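Local coordinates for protein angiotensin-converting enzyme (Anopheles gambiae, PDB 6S1Z) that is probably a zinc-dependent peptidase that cleaves dipeptides from the carboxyl end of peptides and is captured here with the inhibitor fosinoprilat bound, at residues Val193-Tyr198 with Glu493-Phe498; Ile362-Gln367 with Gly382-Val387. All coordinates share one frame; numbering follows the deposited sequence.

Interaction 1 of 2, residues Val193-Tyr198 with Glu493-Phe498; sequences VWLNEY and EYLRYF. With KS8 (fosinoprilat), chain C.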
loop_
_atom_site.group_PDB
_atom_site.type_symbol
_atom_site.label_atom_id
_atom_site.label_comp_id
_atom_site.label_asym_id
_atom_site.label_seq_id
_atom_site.Cartn_x
_atom_site.Cartn_y
_atom_site.Cartn_z
ATOM N N VAL A 193 1.379 6.152 18.465
ATOM C CA VAL A 193 0.463 6.974 17.679
ATOM C C VAL A 193 -0.171 6.145 16.567
ATOM O O VAL A 193 -1.397 6.017 16.486
ATOM C CB VAL A 193 1.196 8.205 17.115
ATOM C CG1 VAL A 193 0.241 9.071 16.307
ATOM C CG2 VAL A 193 1.832 9.011 18.242
ATOM N N TRP A 194 0.660 5.572 15.691
ATOM C CA TRP A 194 0.134 4.784 14.581
ATOM C C TRP A 194 -0.731 3.635 15.082
ATOM O O TRP A 194 -1.751 3.300 14.466
ATOM C CB TRP A 194 1.283 4.250 13.727
ATOM C CG TRP A 194 1.992 5.308 12.943
ATOM C CD1 TRP A 194 1.713 6.645 12.929
ATOM C CD2 TRP A 194 3.100 5.120 12.056
ATOM N NE1 TRP A 194 2.580 7.300 12.088
ATOM C CE2 TRP A 194 3.442 6.386 11.540
ATOM C CE3 TRP A 194 3.838 4.005 11.650
ATOM C CZ2 TRP A 194 4.488 6.568 10.638
ATOM C CZ3 TRP A 194 4.876 4.186 10.753
ATOM C CH2 TRP A 194 5.192 5.457 10.258
ATOM N N LEU A 195 -0.339 3.016 16.196
ATOM C CA LEU A 195 -1.149 1.947 16.771
ATOM C C LEU A 195 -2.433 2.499 17.374
ATOM O O LEU A 195 -3.501 1.890 17.239
ATOM C CB LEU A 195 -0.343 1.190 17.825
ATOM C CG LEU A 195 0.775 0.289 17.295
ATOM C CD1 LEU A 195 1.558 -0.330 18.445
ATOM C CD2 LEU A 195 0.207 -0.793 16.390
ATOM N N ASN A 196 -2.352 3.655 18.039
ATOM C CA ASN A 196 -3.544 4.280 18.600
ATOM C C ASN A 196 -4.618 4.512 17.546
ATOM O O ASN A 196 -5.795 4.652 17.896
ATOM C CB ASN A 196 -3.174 5.606 19.266
ATOM C CG ASN A 196 -4.377 6.328 19.837
ATOM O OD1 ASN A 196 -4.893 7.273 19.237
ATOM N ND2 ASN A 196 -4.835 5.884 21.001
ATOM N N GLU A 197 -4.240 4.551 16.266
ATOM C CA GLU A 197 -5.222 4.761 15.210
ATOM C C GLU A 197 -6.208 3.605 15.121
ATOM O O GLU A 197 -7.369 3.809 14.751
ATOM C CB GLU A 197 -4.511 4.951 13.870
ATOM C CG GLU A 197 -5.411 5.469 12.765
ATOM C CD GLU A 197 -5.971 6.843 13.068
ATOM O OE1 GLU A 197 -7.211 6.992 13.073
ATOM O OE2 GLU A 197 -5.172 7.770 13.313
ATOM N N TYR A 198 -5.768 2.391 15.450
ATOM C CA TYR A 198 -6.635 1.221 15.410
ATOM C C TYR A 198 -7.447 1.047 16.684
ATOM O O TYR A 198 -8.382 0.238 16.696
ATOM C CB TYR A 198 -5.798 -0.035 15.152
ATOM C CG TYR A 198 -5.027 0.034 13.856
ATOM C CD1 TYR A 198 -3.801 0.681 13.791
ATOM C CD2 TYR A 198 -5.531 -0.533 12.694
ATOM C CE1 TYR A 198 -3.096 0.754 12.607
ATOM C CE2 TYR A 198 -4.833 -0.465 11.505
ATOM C CZ TYR A 198 -3.616 0.180 11.467
ATOM O OH TYR A 198 -2.918 0.248 10.283
ATOM N N GLU A 493 2.264 5.612 7.345
ATOM C CA GLU A 493 2.130 4.301 7.970
ATOM C C GLU A 493 1.845 3.235 6.923
ATOM O O GLU A 493 1.037 3.435 6.013
ATOM C CB GLU A 493 1.011 4.326 9.017
ATOM C CG GLU A 493 0.351 2.970 9.262
ATOM C CD GLU A 493 -0.610 2.988 10.434
ATOM O OE1 GLU A 493 -0.531 3.921 11.261
ATOM O OE2 GLU A 493 -1.449 2.068 10.526
ATOM N N TYR A 494 2.513 2.089 7.065
ATOM C CA TYR A 494 2.367 0.989 6.124
ATOM C C TYR A 494 1.602 -0.198 6.691
ATOM O O TYR A 494 1.214 -1.083 5.920
ATOM C CB TYR A 494 3.744 0.509 5.648
ATOM C CG TYR A 494 3.741 -0.001 4.225
ATOM C CD1 TYR A 494 3.378 -1.309 3.934
ATOM C CD2 TYR A 494 4.097 0.830 3.173
ATOM C CE1 TYR A 494 3.370 -1.774 2.632
ATOM C CE2 TYR A 494 4.094 0.375 1.871
ATOM C CZ TYR A 494 3.732 -0.927 1.605
ATOM O OH TYR A 494 3.730 -1.374 0.303
ATOM N N LEU A 495 1.376 -0.250 8.007
ATOM C CA LEU A 495 0.574 -1.331 8.568
ATOM C C LEU A 495 -0.807 -1.374 7.932
ATOM O O LEU A 495 -1.417 -2.445 7.835
ATOM C CB LEU A 495 0.448 -1.167 10.082
ATOM C CG LEU A 495 -0.246 -2.318 10.812
ATOM C CD1 LEU A 495 0.641 -3.553 10.812
ATOM C CD2 LEU A 495 -0.610 -1.912 12.230
ATOM N N ARG A 496 -1.316 -0.217 7.502
ATOM C CA ARG A 496 -2.571 -0.177 6.762
ATOM C C ARG A 496 -2.565 -1.177 5.615
ATOM O O ARG A 496 -3.547 -1.898 5.402
ATOM C CB ARG A 496 -2.810 1.238 6.238
ATOM C CG ARG A 496 -1.682 1.772 5.367
ATOM C CD ARG A 496 -1.826 3.262 5.129
ATOM N NE ARG A 496 -1.765 4.016 6.377
ATOM C CZ ARG A 496 -1.783 5.343 6.451
ATOM N NH1 ARG A 496 -1.855 6.071 5.346
ATOM N NH2 ARG A 496 -1.728 5.943 7.633
ATOM N N TYR A 497 -1.463 -1.239 4.865
ATOM C CA TYR A 497 -1.377 -2.182 3.755
ATOM C C TYR A 497 -1.403 -3.622 4.243
ATOM O O TYR A 497 -1.948 -4.496 3.559
ATOM C CB TYR A 497 -0.110 -1.923 2.944
ATOM C CG TYR A 497 -0.089 -0.569 2.283
ATOM C CD1 TYR A 497 0.397 0.542 2.955
ATOM C CD2 TYR A 497 -0.562 -0.399 0.989
ATOM C CE1 TYR A 497 0.415 1.784 2.360
ATOM C CE2 TYR A 497 -0.549 0.840 0.384
ATOM C CZ TYR A 497 -0.061 1.929 1.075
ATOM O OH TYR A 497 -0.043 3.167 0.478
ATOM N N PHE A 498 -0.822 -3.891 5.413
ATOM C CA PHE A 498 -0.877 -5.236 5.972
ATOM C C PHE A 498 -2.296 -5.582 6.402
ATOM O O PHE A 498 -2.869 -6.583 5.954
ATOM C CB PHE A 498 0.087 -5.357 7.153
ATOM C CG PHE A 498 -0.026 -6.661 7.886
ATOM C CD1 PHE A 498 0.669 -7.778 7.452
ATOM C CD2 PHE A 498 -0.833 -6.773 9.006
ATOM C CE1 PHE A 498 0.562 -8.981 8.123
ATOM C CE2 PHE A 498 -0.945 -7.973 9.679
ATOM C CZ PHE A 498 -0.245 -9.078 9.239
HETATM C C04 KS8 C . -0.565 6.084 -1.783
HETATM C C05 KS8 C . -0.902 6.583 -0.311
HETATM C C06 KS8 C . -0.081 7.879 0.081
HETATM C C07 KS8 C . -0.932 9.155 0.016
HETATM C C08 KS8 C . -0.096 10.458 0.412
HETATM C C09 KS8 C . 0.040 10.816 1.747
HETATM C C10 KS8 C . 0.767 11.947 2.091
HETATM C C11 KS8 C . 1.369 12.732 1.084
HETATM C C12 KS8 C . 1.236 12.377 -0.235
HETATM C C13 KS8 C . 0.502 11.237 -0.586
HETATM C C14 KS8 C . -0.526 3.549 -3.361
HETATM C C15 KS8 C . 0.481 2.680 -2.531
HETATM C C18 KS8 C . 0.490 0.722 -4.157
HETATM C C19 KS8 C . 0.513 -0.820 -3.862
HETATM C C20 KS8 C . 1.326 -0.917 -2.528
HETATM C C21 KS8 C . 1.892 0.326 -2.317
HETATM C C22 KS8 C . 3.273 0.428 -2.933
HETATM C C25 KS8 C . -0.838 -1.392 -3.694
HETATM C C26 KS8 C . -1.670 -1.190 -4.986
HETATM C C27 KS8 C . -1.306 -2.148 -6.124
HETATM C C28 KS8 C . -1.438 -3.587 -5.668
HETATM C C29 KS8 C . -0.506 -3.833 -4.474
HETATM C C30 KS8 C . -0.789 -2.874 -3.309
HETATM N N17 KS8 C . 0.900 1.322 -3.027
HETATM O O01 KS8 C . -1.865 3.810 -1.022
HETATM O O03 KS8 C . -2.871 5.004 -2.966
HETATM O O16 KS8 C . 0.917 3.101 -1.506
HETATM O O23 KS8 C . 3.421 0.405 -4.200
HETATM O O24 KS8 C . 4.236 0.533 -2.219
HETATM P P02 KS8 C . -1.552 4.581 -2.242
#
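W194 and E493 mark the closest backbone approach between 193-198 and 493-498, with their CA atoms 6.9 Å apart. The first segment lies on helix 190-196; the second leads through E493 and Y494 into helix 495-514. E493 reaches between the two aromatic side chains of 193-198. Its CB lies over the W194 six-membered ring, 3.9 Å from the centroid and 17° from the ring normal, a CH-pi contact. CG stands anti to the backbone N (chi1 153°) and the chain runs on extended, which carries the carboxylate past the indole to Y198. There OE1 rests against W194 CB, while OE2 accepts a very short hydrogen bond of 2.4 Å from Y198 OH. OE2 sits near the plane of the phenol ring, at its edge, and the ring and carboxylate planes differ by 28°. Beside this bond, L495 CD2 packs obliquely 3.7 Å from Y198 CE1 and, more loosely, 4.4 Å from L195 CD2. F203 stacks on the Y198 ring, and D439 of helix 431-446 accepts hydrogen bonds from the backbone N atoms of Y494 and L495. From the far side of 493-498, Y494 OH donates to fosinoprilat O24 over 3.2 Å, and Y497 also approaches the inhibitor, though its hydroxyl position is less certain. The segment thus has one side against 193-198 and another, through Y494 and Y497, on the inhibitor, a second-shell link to the pocket. Across this contact the Y198 hydroxyl gives the buried E493 carboxylate a neutral hydrogen-bond donor rather than a cation; the bond is shorter than usual, and its modelled length may be imprecise.

Interaction 2 of 2, residues Ile362-Gln367 with Gly382-Val387; sequences IQYYLQ and GFHEAV. With ZN (zinc ion), chain D.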
loop_
_atom_site.group_PDB
_atom_site.type_symbol
_atom_site.label_atom_id
_atom_site.label_comp_id
_atom_site.label_asym_id
_atom_site.label_seq_id
_atom_site.Cartn_x
_atom_site.Cartn_y
_atom_site.Cartn_z
ATOM N N ILE A 362 -10.728 6.780 -3.607
ATOM C CA ILE A 362 -11.626 7.833 -4.067
ATOM C C ILE A 362 -13.058 7.529 -3.646
ATOM O O ILE A 362 -13.767 8.395 -3.117
ATOM C CB ILE A 362 -11.514 8.003 -5.592
ATOM C CG1 ILE A 362 -10.104 8.458 -5.987
ATOM C CG2 ILE A 362 -12.563 8.982 -6.095
ATOM C CD1 ILE A 362 -9.729 9.853 -5.516
ATOM N N GLN A 363 -13.506 6.293 -3.875
ATOM C CA GLN A 363 -14.858 5.904 -3.489
ATOM C C GLN A 363 -15.106 6.182 -2.012
ATOM O O GLN A 363 -16.139 6.745 -1.636
ATOM C CB GLN A 363 -15.084 4.424 -3.798
ATOM C CG GLN A 363 -16.419 3.892 -3.306
ATOM C CD GLN A 363 -17.590 4.658 -3.885
ATOM O OE1 GLN A 363 -18.462 5.129 -3.156
ATOM N NE2 GLN A 363 -17.614 4.786 -5.206
ATOM N N TYR A 364 -14.160 5.785 -1.159
ATOM C CA TYR A 364 -14.324 5.979 0.278
ATOM C C TYR A 364 -14.560 7.444 0.617
ATOM O O TYR A 364 -15.284 7.753 1.572
ATOM C CB TYR A 364 -13.091 5.454 1.012
ATOM C CG TYR A 364 -13.383 4.772 2.330
ATOM C CD1 TYR A 364 -14.484 5.130 3.098
ATOM C CD2 TYR A 364 -12.554 3.767 2.808
ATOM C CE1 TYR A 364 -14.748 4.509 4.302
ATOM C CE2 TYR A 364 -12.810 3.139 4.011
ATOM C CZ TYR A 364 -13.909 3.512 4.753
ATOM O OH TYR A 364 -14.167 2.890 5.953
ATOM N N TYR A 365 -13.959 8.359 -0.146
ATOM C CA TYR A 365 -14.198 9.782 0.066
ATOM C C TYR A 365 -15.644 10.145 -0.250
ATOM O O TYR A 365 -16.307 10.840 0.530
ATOM C CB TYR A 365 -13.246 10.606 -0.800
ATOM C CG TYR A 365 -11.780 10.296 -0.589
ATOM C CD1 TYR A 365 -11.292 9.964 0.666
ATOM C CD2 TYR A 365 -10.883 10.344 -1.648
ATOM C CE1 TYR A 365 -9.951 9.686 0.860
ATOM C CE2 TYR A 365 -9.543 10.066 -1.465
ATOM C CZ TYR A 365 -9.081 9.738 -0.208
ATOM O OH TYR A 365 -7.747 9.461 -0.022
ATOM N N LEU A 366 -16.149 9.678 -1.393
ATOM C CA LEU A 366 -17.494 10.028 -1.825
ATOM C C LEU A 366 -18.564 9.481 -0.889
ATOM O O LEU A 366 -19.696 9.977 -0.904
ATOM C CB LEU A 366 -17.730 9.506 -3.244
ATOM C CG LEU A 366 -16.709 9.975 -4.284
ATOM C CD1 LEU A 366 -16.851 9.204 -5.588
ATOM C CD2 LEU A 366 -16.854 11.469 -4.531
ATOM N N GLN A 367 -18.233 8.478 -0.074
ATOM C CA GLN A 367 -19.231 7.862 0.790
ATOM C C GLN A 367 -19.415 8.637 2.090
ATOM O O GLN A 367 -20.545 8.777 2.569
ATOM C CB GLN A 367 -18.845 6.412 1.081
ATOM C CG GLN A 367 -18.870 5.513 -0.148
ATOM C CD GLN A 367 -20.261 5.369 -0.740
ATOM O OE1 GLN A 367 -21.245 5.829 -0.161
ATOM N NE2 GLN A 367 -20.347 4.726 -1.899
ATOM N N GLY A 382 -6.596 0.443 7.702
ATOM C CA GLY A 382 -6.699 -0.782 6.923
ATOM C C GLY A 382 -7.860 -0.756 5.947
ATOM O O GLY A 382 -7.713 -1.130 4.779
ATOM N N PHE A 383 -9.034 -0.323 6.414
ATOM C CA PHE A 383 -10.205 -0.260 5.545
ATOM C C PHE A 383 -9.897 0.514 4.271
ATOM O O PHE A 383 -10.187 0.052 3.162
ATOM C CB PHE A 383 -11.376 0.387 6.288
ATOM C CG PHE A 383 -11.991 -0.488 7.343
ATOM C CD1 PHE A 383 -11.414 -0.598 8.596
ATOM C CD2 PHE A 383 -13.157 -1.191 7.086
ATOM C CE1 PHE A 383 -11.980 -1.397 9.570
ATOM C CE2 PHE A 383 -13.729 -1.991 8.058
ATOM C CZ PHE A 383 -13.139 -2.095 9.300
ATOM N N HIS A 384 -9.298 1.697 4.417
ATOM C CA HIS A 384 -9.043 2.568 3.275
ATOM C C HIS A 384 -8.285 1.830 2.179
ATOM O O HIS A 384 -8.731 1.762 1.027
ATOM C CB HIS A 384 -8.262 3.801 3.735
ATOM C CG HIS A 384 -8.907 5.099 3.364
ATOM N ND1 HIS A 384 -9.533 5.302 2.153
ATOM C CD2 HIS A 384 -9.029 6.261 4.049
ATOM C CE1 HIS A 384 -10.005 6.534 2.105
ATOM N NE2 HIS A 384 -9.714 7.137 3.243
ATOM N N GLU A 385 -7.126 1.264 2.526
ATOM C CA GLU A 385 -6.316 0.571 1.531
ATOM C C GLU A 385 -7.037 -0.654 0.984
ATOM O O GLU A 385 -6.829 -1.033 -0.175
ATOM C CB GLU A 385 -4.976 0.145 2.135
ATOM C CG GLU A 385 -4.311 1.161 3.056
ATOM C CD GLU A 385 -4.004 2.480 2.372
ATOM O OE1 GLU A 385 -4.552 3.515 2.805
ATOM O OE2 GLU A 385 -3.215 2.482 1.404
ATOM N N ALA A 386 -7.887 -1.280 1.799
ATOM C CA ALA A 386 -8.472 -2.562 1.424
ATOM C C ALA A 386 -9.511 -2.405 0.322
ATOM O O ALA A 386 -9.606 -3.256 -0.569
ATOM C CB ALA A 386 -9.096 -3.228 2.651
ATOM N N VAL A 387 -10.293 -1.321 0.363
ATOM C CA VAL A 387 -11.440 -1.178 -0.534
ATOM C C VAL A 387 -11.045 -1.510 -1.967
ATOM O O VAL A 387 -11.615 -2.405 -2.602
ATOM C CB VAL A 387 -12.028 0.241 -0.437
ATOM C CG1 VAL A 387 -13.232 0.380 -1.359
ATOM C CG2 VAL A 387 -12.409 0.567 1.000
HETATM ZN ZN ZN D . -3.766 2.921 -0.439
#
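The H384 imidazole has the CD2-CE2 edge of Y364 over one face and Y365 CD1 in plane at its edge. The Y364 and H384 rings make an edge-to-face pair with centroids 4.7 Å apart and planes at 59°; Y364 CD2 comes within 3.5 Å of H384 ND1. Y365 meets the imidazole obliquely, with Y365 CE1 3.4 Å from H384 CE1, and the three rings form an aromatic cluster between helices 349-368 and 381-396. At the edge of the Y364 ring, near its plane, lies F383 CB, 3.8 Å from Y364 CE2. V387 CG2 adds an oblique contact 3.7 Å from Y364 CD2; its chi1 of -179° puts CG1 anti to the backbone N and leaves CG2 to meet the tyrosine. The axes of helix segments 362-367 and 382-387 come within 9.7 Å, their N-to-C directions 121° apart. The polar ends look elsewhere: Y364 OH bonds to A379 N, Y365 OH to A330 O, and H384 NE2 to Y368 OH. On another side of helix 381-396, E385 OE2 binds the zinc ion at 2.0 Å. H357 and H361, on what fits an HExxH motif in helix 349-368, also bind it, with E385 as the downstream glutamate ligand, as in gluzincin peptidases. Ring and apolar packing therefore joins the two helices that supply the protein ligands of the metal, while hydrogen bonds beyond the segments help fix how the tyrosine and histidine rings are turned.

In the fold
Interaction 2 is nested within the chain loop closed by interaction 1, and the two meet directly: R496 CB packs 3.5 Å from E385 CG, while Y497 lies beside E385 at the zinc. Their centres are 15 Å apart. Interaction 2 is buried and joins helices close in sequence; interaction 1 is partly buried and brings together parts of the chain 295 residues apart. Neither is a surface contact. They share no helix, yet helix 495-514 of interaction 1 packs on helix 381-396 of interaction 2. A carboxylate–phenol bond distinguishes the former, ring packing the latter. Segment 493-498 contributes Y494 to the inhibitor and 382-387 contributes E385 to the zinc, so both contacts adjoin the same site.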